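Local coordinates for 2-oxoglutarate carboxylase small subunit (Hydrogenobacter thermophilus, PDB 7KCT), which belongs to the biotin carboxylase family, with an ATP-grasp domain, and forms a two-chain assembly that binds ADP, bicarbonate ion and magnesium ion, at residues A[372-377]-A[397-402]; A[310-315]-A[336-341]. All coordinates share one frame; numbering follows the deposited sequence.

Contact 1 of 2, residues A[372-377]-A[397-402]; sequences FGIRVE and LIVWAP
Strand 397-401 runs antiparallel to strand 374-377, their axes inclined at 160° and 4.8 Å apart at closest approach. At its start Leu397, with CG anti to the backbone N, sends CD1 obliquely across the strand boundary, 3.9 Å from Val376 CG2 and 4.2 Å from Ile374 CG2. Met411 and Leu415 of helix 404-417 also touch this leucine, so the face is hydrophobic. Ile398 makes the hydrogen-bonded pair with Arg375: Arg375 N reaches Ile398 O at 2.8 Å, almost straight at 170°, and Ile398 N returns to Arg375 O at 2.9 Å, nearly along the C=O axis. The side chain of Ile398 turns to the other face, lying alongside the aliphatic part of Arg375, and its CD1 is 3.7 Å from Glu377 CG. Val399 returns to the leucine face and offers its CA-H to Gly373 O, the same oxygen that accepts Trp400 N at 3.0 Å. Gly373 has a positive phi of 74°, favourable to glycine, and Trp400 O occupies the CB direction. The extended Arg375 grips Glu377 side-on, NE and NH2 both donating to OE2 (NE at 2.7 Å) from within the guanidinium plane; Glu309 takes NH1 in a second salt bridge. Strand pairing thus separates an apolar face from one carrying buried charges, where Arg375 probably favours charged Glu377 and Glu309, which would offset it and nearby Arg25.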
ATOM      1  N   PHE A 372       3.738   3.035  -4.727  1.00 26.01           N
ATOM      2  CA  PHE A 372       3.483   1.929  -5.635  1.00 24.20           C
ATOM      3  C   PHE A 372       4.172   0.690  -5.075  1.00 25.50           C
ATOM      4  O   PHE A 372       5.368   0.718  -4.763  1.00 29.63           O
ATOM      5  CB  PHE A 372       4.022   2.325  -7.022  1.00 26.08           C
ATOM      6  CG  PHE A 372       3.856   1.274  -8.099  1.00 32.91           C
ATOM      7  CD1 PHE A 372       4.635   0.115  -8.108  1.00 40.74           C
ATOM      8  CD2 PHE A 372       2.945   1.462  -9.114  1.00 36.75           C
ATOM      9  CE1 PHE A 372       4.465  -0.858  -9.108  1.00 41.85           C
ATOM     10  CE2 PHE A 372       2.771   0.500 -10.126  1.00 39.10           C
ATOM     11  CZ  PHE A 372       3.528  -0.652 -10.123  1.00 41.93           C
ATOM     12  N   GLY A 373       3.402  -0.376  -4.884  1.00 22.46           N
ATOM     13  CA  GLY A 373       3.942  -1.627  -4.386  1.00 26.87           C
ATOM     14  C   GLY A 373       4.310  -1.670  -2.915  1.00 27.23           C
ATOM     15  O   GLY A 373       4.981  -2.612  -2.492  1.00 24.98           O
ATOM     16  N   ILE A 374       3.842  -0.723  -2.105  1.00 26.43           N
ATOM     17  CA  ILE A 374       4.137  -0.696  -0.678  1.00 23.03           C
ATOM     18  C   ILE A 374       2.842  -0.885   0.125  1.00 23.84           C
ATOM     19  O   ILE A 374       1.829  -0.216  -0.134  1.00 23.10           O
ATOM     20  CB  ILE A 374       4.862   0.611  -0.327  1.00 24.79           C
ATOM     21  CG1 ILE A 374       6.272   0.693  -0.939  1.00 25.93           C
ATOM     22  CG2 ILE A 374       4.955   0.786   1.165  1.00 24.51           C
ATOM     23  CD1 ILE A 374       6.905   2.106  -0.819  1.00 30.30           C
ATOM     24  N   ARG A 375       2.888  -1.769   1.107  1.00 21.79           N
ATOM     25  CA  ARG A 375       1.792  -1.963   2.049  1.00 21.47           C
ATOM     26  C   ARG A 375       2.373  -1.879   3.442  1.00 23.91           C
ATOM     27  O   ARG A 375       3.466  -2.391   3.712  1.00 25.10           O
ATOM     28  CB  ARG A 375       1.096  -3.325   1.783  1.00 26.61           C
ATOM     29  CG  ARG A 375       0.132  -3.837   2.812  1.00 25.17           C
ATOM     30  CD  ARG A 375      -0.426  -5.177   2.354  1.00 27.10           C
ATOM     31  NE  ARG A 375      -1.233  -5.811   3.371  1.00 27.73           N
ATOM     32  CZ  ARG A 375      -1.831  -6.979   3.221  1.00 31.76           C
ATOM     33  NH1 ARG A 375      -1.710  -7.676   2.080  1.00 29.24           N
ATOM     34  NH2 ARG A 375      -2.536  -7.441   4.216  1.00 31.12           N
ATOM     35  N   VAL A 376       1.639  -1.252   4.341  1.00 22.64           N
ATOM     36  CA  VAL A 376       2.072  -1.111   5.715  1.00 23.95           C
ATOM     37  C   VAL A 376       0.980  -1.664   6.605  1.00 29.11           C
ATOM     38  O   VAL A 376      -0.187  -1.278   6.458  1.00 29.63           O
ATOM     39  CB  VAL A 376       2.368   0.346   6.099  1.00 31.17           C
ATOM     40  CG1 VAL A 376       2.845   0.394   7.575  1.00 29.74           C
ATOM     41  CG2 VAL A 376       3.422   0.916   5.198  1.00 35.11           C
ATOM     42  N   GLU A 377       1.355  -2.557   7.522  1.00 23.16           N
ATOM     43  CA  GLU A 377       0.474  -3.073   8.569  1.00 25.80           C
ATOM     44  C   GLU A 377       0.982  -2.528   9.906  1.00 26.61           C
ATOM     45  O   GLU A 377       2.086  -2.864  10.347  1.00 25.08           O
ATOM     46  CB  GLU A 377       0.436  -4.600   8.572  1.00 27.71           C
ATOM     47  CG  GLU A 377      -0.048  -5.205   7.256  1.00 27.16           C
ATOM     48  CD  GLU A 377      -1.592  -5.250   7.094  1.00 36.32           C
ATOM     49  OE1 GLU A 377      -2.382  -5.178   8.104  1.00 35.03           O
ATOM     50  OE2 GLU A 377      -2.010  -5.368   5.919  1.00 33.84           O
ATOM     51  N   LEU A 397       6.328  -3.957   7.280  1.00 25.96           N
ATOM     52  CA  LEU A 397       6.470  -3.297   5.996  1.00 23.79           C
ATOM     53  C   LEU A 397       6.500  -4.369   4.915  1.00 24.06           C
ATOM     54  O   LEU A 397       7.337  -5.268   4.971  1.00 24.05           O
ATOM     55  CB  LEU A 397       7.738  -2.462   5.966  1.00 24.36           C
ATOM     56  CG  LEU A 397       8.033  -1.637   4.740  1.00 32.49           C
ATOM     57  CD1 LEU A 397       6.864  -0.746   4.525  1.00 29.64           C
ATOM     58  CD2 LEU A 397       9.355  -0.892   5.050  1.00 30.70           C
ATOM     59  N   ILE A 398       5.597  -4.284   3.941  1.00 24.02           N
ATOM     60  CA  ILE A 398       5.474  -5.301   2.894  1.00 23.16           C
ATOM     61  C   ILE A 398       5.622  -4.642   1.551  1.00 25.78           C
ATOM     62  O   ILE A 398       5.016  -3.590   1.316  1.00 27.20           O
ATOM     63  CB  ILE A 398       4.125  -6.032   2.962  1.00 24.79           C
ATOM     64  CG1 ILE A 398       3.962  -6.657   4.331  1.00 27.00           C
ATOM     65  CG2 ILE A 398       4.020  -7.088   1.826  1.00 26.77           C
ATOM     66  CD1 ILE A 398       2.809  -6.093   5.106  1.00 24.03           C
ATOM     67  N   VAL A 399       6.424  -5.237   0.659  1.00 22.33           N
ATOM     68  CA  VAL A 399       6.542  -4.699  -0.681  1.00 20.36           C
ATOM     69  C   VAL A 399       6.296  -5.798  -1.695  1.00 24.56           C
ATOM     70  O   VAL A 399       6.357  -6.995  -1.391  1.00 24.02           O
ATOM     71  CB  VAL A 399       7.894  -3.999  -0.997  1.00 23.17           C
ATOM     72  CG1 VAL A 399       8.207  -2.968   0.070  1.00 27.07           C
ATOM     73  CG2 VAL A 399       9.079  -5.008  -1.203  1.00 24.62           C
ATOM     74  N   TRP A 400       5.977  -5.363  -2.906  1.00 21.94           N
ATOM     75  CA  TRP A 400       5.765  -6.264  -4.038  1.00 26.20           C
ATOM     76  C   TRP A 400       6.456  -5.680  -5.265  1.00 29.50           C
ATOM     77  O   TRP A 400       6.466  -4.462  -5.447  1.00 24.81           O
ATOM     78  CB  TRP A 400       4.247  -6.489  -4.353  1.00 29.31           C
ATOM     79  CG  TRP A 400       4.048  -7.374  -5.615  1.00 24.72           C
ATOM     80  CD1 TRP A 400       3.927  -8.725  -5.650  1.00 33.90           C
ATOM     81  CD2 TRP A 400       3.977  -6.937  -6.972  1.00 26.22           C
ATOM     82  NE1 TRP A 400       3.779  -9.168  -6.959  1.00 30.59           N
ATOM     83  CE2 TRP A 400       3.829  -8.078  -7.786  1.00 32.13           C
ATOM     84  CE3 TRP A 400       4.002  -5.684  -7.579  1.00 32.27           C
ATOM     85  CZ2 TRP A 400       3.746  -7.996  -9.171  1.00 30.46           C
ATOM     86  CZ3 TRP A 400       3.926  -5.608  -8.932  1.00 31.12           C
ATOM     87  CH2 TRP A 400       3.791  -6.759  -9.719  1.00 30.24           C
ATOM     88  N   ALA A 401       7.024  -6.543  -6.114  1.00 28.27           N
ATOM     89  CA  ALA A 401       7.521  -6.108  -7.418  1.00 25.19           C
ATOM     90  C   ALA A 401       7.469  -7.281  -8.385  1.00 27.94           C
ATOM     91  O   ALA A 401       7.383  -8.436  -7.962  1.00 27.51           O
ATOM     92  CB  ALA A 401       8.958  -5.595  -7.333  1.00 29.71           C
ATOM     93  N   PRO A 402       7.592  -7.022  -9.699  1.00 31.44           N
ATOM     94  CA  PRO A 402       7.579  -8.158 -10.655  1.00 33.74           C
ATOM     95  C   PRO A 402       8.843  -8.999 -10.578  1.00 37.52           C
ATOM     96  O   PRO A 402       8.787 -10.212 -10.815  1.00 38.16           O
ATOM     97  CB  PRO A 402       7.426  -7.489 -12.037  1.00 37.22           C
ATOM     98  CG  PRO A 402       7.011  -6.019 -11.724  1.00 41.10           C
ATOM     99  CD  PRO A 402       7.682  -5.728 -10.389  1.00 33.09           C
TER

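Contact 2 of 2, residues A[310-315]-A[336-341]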
ATOM      1  N   MET A 310       0.124 -10.829  -1.482  1.00 26.01           N
ATOM      2  CA  MET A 310       0.559  -9.946  -2.562  1.00 24.85           C
ATOM      3  C   MET A 310       0.875 -10.706  -3.860  1.00 27.69           C
ATOM      4  O   MET A 310       0.752 -10.140  -4.934  1.00 28.26           O
ATOM      5  CB  MET A 310       1.783  -9.138  -2.147  1.00 26.11           C
ATOM      6  CG  MET A 310       1.615  -8.442  -0.798  1.00 37.55           C
ATOM      7  SD  MET A 310       0.504  -7.047  -0.939  1.00 37.63           S
ATOM      8  CE  MET A 310       1.763  -5.914  -1.525  1.00 37.15           C
ATOM      9  N   ILE A 311       1.366 -11.947  -3.792  1.00 30.33           N
ATOM     10  CA  ILE A 311       1.720 -12.638  -5.022  1.00 32.98           C
ATOM     11  C   ILE A 311       0.564 -13.445  -5.599  1.00 35.15           C
ATOM     12  O   ILE A 311       0.594 -13.781  -6.798  1.00 28.80           O
ATOM     13  CB  ILE A 311       2.944 -13.560  -4.845  1.00 33.24           C
ATOM     14  CG1 ILE A 311       2.671 -14.704  -3.855  1.00 26.99           C
ATOM     15  CG2 ILE A 311       4.201 -12.748  -4.426  1.00 30.37           C
ATOM     16  CD1 ILE A 311       3.849 -15.736  -3.793  1.00 34.39           C
ATOM     17  N   THR A 312      -0.423 -13.807  -4.778  1.00 34.83           N
ATOM     18  CA  THR A 312      -1.578 -14.577  -5.247  1.00 34.01           C
ATOM     19  C   THR A 312      -2.822 -13.752  -5.489  1.00 37.13           C
ATOM     20  O   THR A 312      -3.706 -14.199  -6.229  1.00 29.57           O
ATOM     21  CB  THR A 312      -1.982 -15.679  -4.261  1.00 32.84           C
ATOM     22  OG1 THR A 312      -2.453 -15.120  -3.013  1.00 29.93           O
ATOM     23  CG2 THR A 312      -0.820 -16.635  -3.983  1.00 32.14           C
ATOM     24  N   GLY A 313      -2.951 -12.604  -4.816  1.00 36.74           N
ATOM     25  CA  GLY A 313      -4.168 -11.819  -4.810  1.00 28.50           C
ATOM     26  C   GLY A 313      -5.278 -12.341  -3.908  1.00 29.32           C
ATOM     27  O   GLY A 313      -6.385 -11.802  -3.944  1.00 33.88           O
ATOM     28  N   VAL A 314      -5.021 -13.327  -3.065  1.00 24.35           N
ATOM     29  CA  VAL A 314      -6.044 -13.903  -2.203  1.00 27.61           C
ATOM     30  C   VAL A 314      -6.001 -13.209  -0.834  1.00 29.62           C
ATOM     31  O   VAL A 314      -4.982 -13.241  -0.150  1.00 32.83           O
ATOM     32  CB  VAL A 314      -5.849 -15.425  -2.075  1.00 29.02           C
ATOM     33  CG1 VAL A 314      -6.774 -16.029  -1.069  1.00 27.61           C
ATOM     34  CG2 VAL A 314      -6.057 -16.082  -3.430  1.00 37.13           C
ATOM     35  N   ASP A 315      -7.114 -12.601  -0.420  1.00 28.45           N
ATOM     36  CA  ASP A 315      -7.224 -11.977   0.912  1.00 31.08           C
ATOM     37  C   ASP A 315      -7.512 -13.059   1.952  1.00 28.11           C
ATOM     38  O   ASP A 315      -8.652 -13.506   2.107  1.00 27.52           O
ATOM     39  CB  ASP A 315      -8.317 -10.922   0.881  1.00 32.58           C
ATOM     40  CG  ASP A 315      -8.428 -10.166   2.164  1.00 32.30           C
ATOM     41  OD1 ASP A 315      -8.087 -10.738   3.242  1.00 30.38           O
ATOM     42  OD2 ASP A 315      -8.912  -9.015   2.092  1.00 33.56           O
ATOM     43  N   ILE A 336      -4.809 -20.511  -8.793  1.00 43.95           N
ATOM     44  CA  ILE A 336      -3.822 -19.875  -7.922  1.00 38.14           C
ATOM     45  C   ILE A 336      -2.541 -19.630  -8.715  1.00 44.20           C
ATOM     46  O   ILE A 336      -1.806 -20.573  -9.025  1.00 42.99           O
ATOM     47  CB  ILE A 336      -3.538 -20.716  -6.675  1.00 42.40           C
ATOM     48  CG1 ILE A 336      -4.843 -20.985  -5.900  1.00 44.85           C
ATOM     49  CG2 ILE A 336      -2.435 -20.052  -5.801  1.00 38.29           C
ATOM     50  CD1 ILE A 336      -5.859 -19.812  -5.910  1.00 37.09           C
ATOM     51  N   ARG A 337      -2.284 -18.361  -9.041  1.00 40.81           N
ATOM     52  CA  ARG A 337      -1.072 -17.905  -9.711  1.00 42.92           C
ATOM     53  C   ARG A 337      -0.109 -17.244  -8.724  1.00 47.60           C
ATOM     54  O   ARG A 337      -0.509 -16.695  -7.696  1.00 41.63           O
ATOM     55  CB  ARG A 337      -1.413 -16.904 -10.811  1.00 46.48           C
ATOM     56  CG  ARG A 337      -2.449 -17.368 -11.851  1.00 54.23           C
ATOM     57  CD  ARG A 337      -1.812 -17.928 -13.105  1.00 64.31           C
ATOM     58  NE  ARG A 337      -2.814 -18.422 -14.048  1.00 66.46           N
ATOM     59  CZ  ARG A 337      -3.334 -19.646 -14.004  1.00 70.69           C
ATOM     60  NH1 ARG A 337      -2.940 -20.496 -13.066  1.00 68.44           N
ATOM     61  NH2 ARG A 337      -4.247 -20.027 -14.892  1.00 73.91           N
ATOM     62  N   PHE A 338       1.169 -17.261  -9.073  1.00 38.00           N
ATOM     63  CA  PHE A 338       2.220 -16.719  -8.229  1.00 33.56           C
ATOM     64  C   PHE A 338       2.917 -15.641  -9.048  1.00 41.47           C
ATOM     65  O   PHE A 338       3.843 -15.920  -9.816  1.00 44.57           O
ATOM     66  CB  PHE A 338       3.124 -17.804  -7.799  1.00 40.99           C
ATOM     67  CG  PHE A 338       2.420 -18.929  -7.066  1.00 41.75           C
ATOM     68  CD1 PHE A 338       2.012 -18.762  -5.753  1.00 40.35           C
ATOM     69  CD2 PHE A 338       2.185 -20.159  -7.695  1.00 44.11           C
ATOM     70  CE1 PHE A 338       1.390 -19.795  -5.066  1.00 39.64           C
ATOM     71  CE2 PHE A 338       1.575 -21.210  -7.010  1.00 43.29           C
ATOM     72  CZ  PHE A 338       1.160 -21.019  -5.699  1.00 43.26           C
ATOM     73  N   ASN A 339       2.448 -14.403  -8.882  1.00 35.83           N
ATOM     74  CA  ASN A 339       2.850 -13.265  -9.701  1.00 30.94           C
ATOM     75  C   ASN A 339       3.887 -12.461  -8.933  1.00 37.10           C
ATOM     76  O   ASN A 339       3.560 -11.831  -7.925  1.00 32.49           O
ATOM     77  CB  ASN A 339       1.607 -12.435 -10.036  1.00 39.19           C
ATOM     78  CG  ASN A 339       1.914 -11.188 -10.851  1.00 40.42           C
ATOM     79  OD1 ASN A 339       2.810 -11.174 -11.673  1.00 47.83           O
ATOM     80  ND2 ASN A 339       1.110 -10.149 -10.658  1.00 55.40           N
ATOM     81  N   GLY A 340       5.140 -12.508  -9.397  1.00 34.99           N
ATOM     82  CA  GLY A 340       6.163 -11.638  -8.861  1.00 32.77           C
ATOM     83  C   GLY A 340       6.676 -12.061  -7.498  1.00 29.78           C
ATOM     84  O   GLY A 340       6.635 -13.219  -7.093  1.00 29.53           O
ATOM     85  N   TYR A 341       7.195 -11.067  -6.781  1.00 28.50           N
ATOM     86  CA  TYR A 341       7.919 -11.296  -5.548  1.00 31.11           C
ATOM     87  C   TYR A 341       7.509 -10.262  -4.512  1.00 25.50           C
ATOM     88  O   TYR A 341       7.326  -9.100  -4.852  1.00 25.41           O
ATOM     89  CB  TYR A 341       9.432 -11.186  -5.786  1.00 33.75           C
ATOM     90  CG  TYR A 341      10.010 -12.288  -6.615  1.00 34.58           C
ATOM     91  CD1 TYR A 341      10.062 -12.185  -7.992  1.00 34.07           C
ATOM     92  CD2 TYR A 341      10.485 -13.446  -6.020  1.00 39.30           C
ATOM     93  CE1 TYR A 341      10.584 -13.212  -8.759  1.00 41.98           C
ATOM     94  CE2 TYR A 341      10.998 -14.485  -6.782  1.00 42.21           C
ATOM     95  CZ  TYR A 341      11.034 -14.366  -8.146  1.00 43.52           C
ATOM     96  OH  TYR A 341      11.548 -15.392  -8.906  1.00 62.21           O
TER
HETATM   97  O   HOH W   1      -0.652 -10.282  -7.943  1.00 50.48           O
HETATM   98  O   HOH W   2      -3.755 -16.181  -7.894  1.00 36.04           O
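Thr312 OG1 is held by two hydrogen bonds: it accepts Val314 N at 3.1 Å, and it bonds to Thr308 O one helical turn back. A chi1 of 65° sets the hydroxyl between the backbone N and the carbonyl carbon, where it can serve both. CG2 is thereby anti to the carbonyl carbon and lies 4.0 Å from Phe338 CD1, the two side chains running alongside each other. One residue earlier, Ile311 O receives Asn339 N at 2.9 Å on a lone pair, in the carbonyl plane and practically straight (174°). Ile311 meets the loop with both branches: CG2 sits 3.6 Å from Gly340 O, while CD1 comes to the edge of the Phe338 ring, near its plane. His231 of strand 229-236 and Arg260 of helix 257-273 also touch Phe338. Water bridges complete the join. One water donates to Thr312 O at 2.6 Å and accepts from Arg337 N at 2.9 Å; another accepts from Asn339 ND2 and bonds weakly to Met310 O. Gly313, with phi of 78°, ends the helical run. The arrangement is an ST turn closing helix 305-312, whose final carbonyls dock onto the irregular loop leading into strand 341-351.

Contact 1 is buried sheet pairing, whereas contact 2 is a partly buried helix-end-to-loop joint in which waters bridge main-chain and side-chain groups. Their centres lie 13 Å apart, and they touch directly: Trp400 NE1 approaches Asn339 O at 2.8 Å and Ala401 N approaches Tyr341 O at 2.9 Å, both probable hydrogen bonds. The second extends the pairing of strand 393-401 with strand 341-351. Helix 305-312 serves both contacts, since Met310 packs against Arg375 and Ile398. Three backbone bonds cross contact 1, beside an ion pair within one strand; one crosses contact 2. Both reach the dimer interface: Phe372 packs on Gly313 of the second subunit and Asp315 on Phe372 of that subunit.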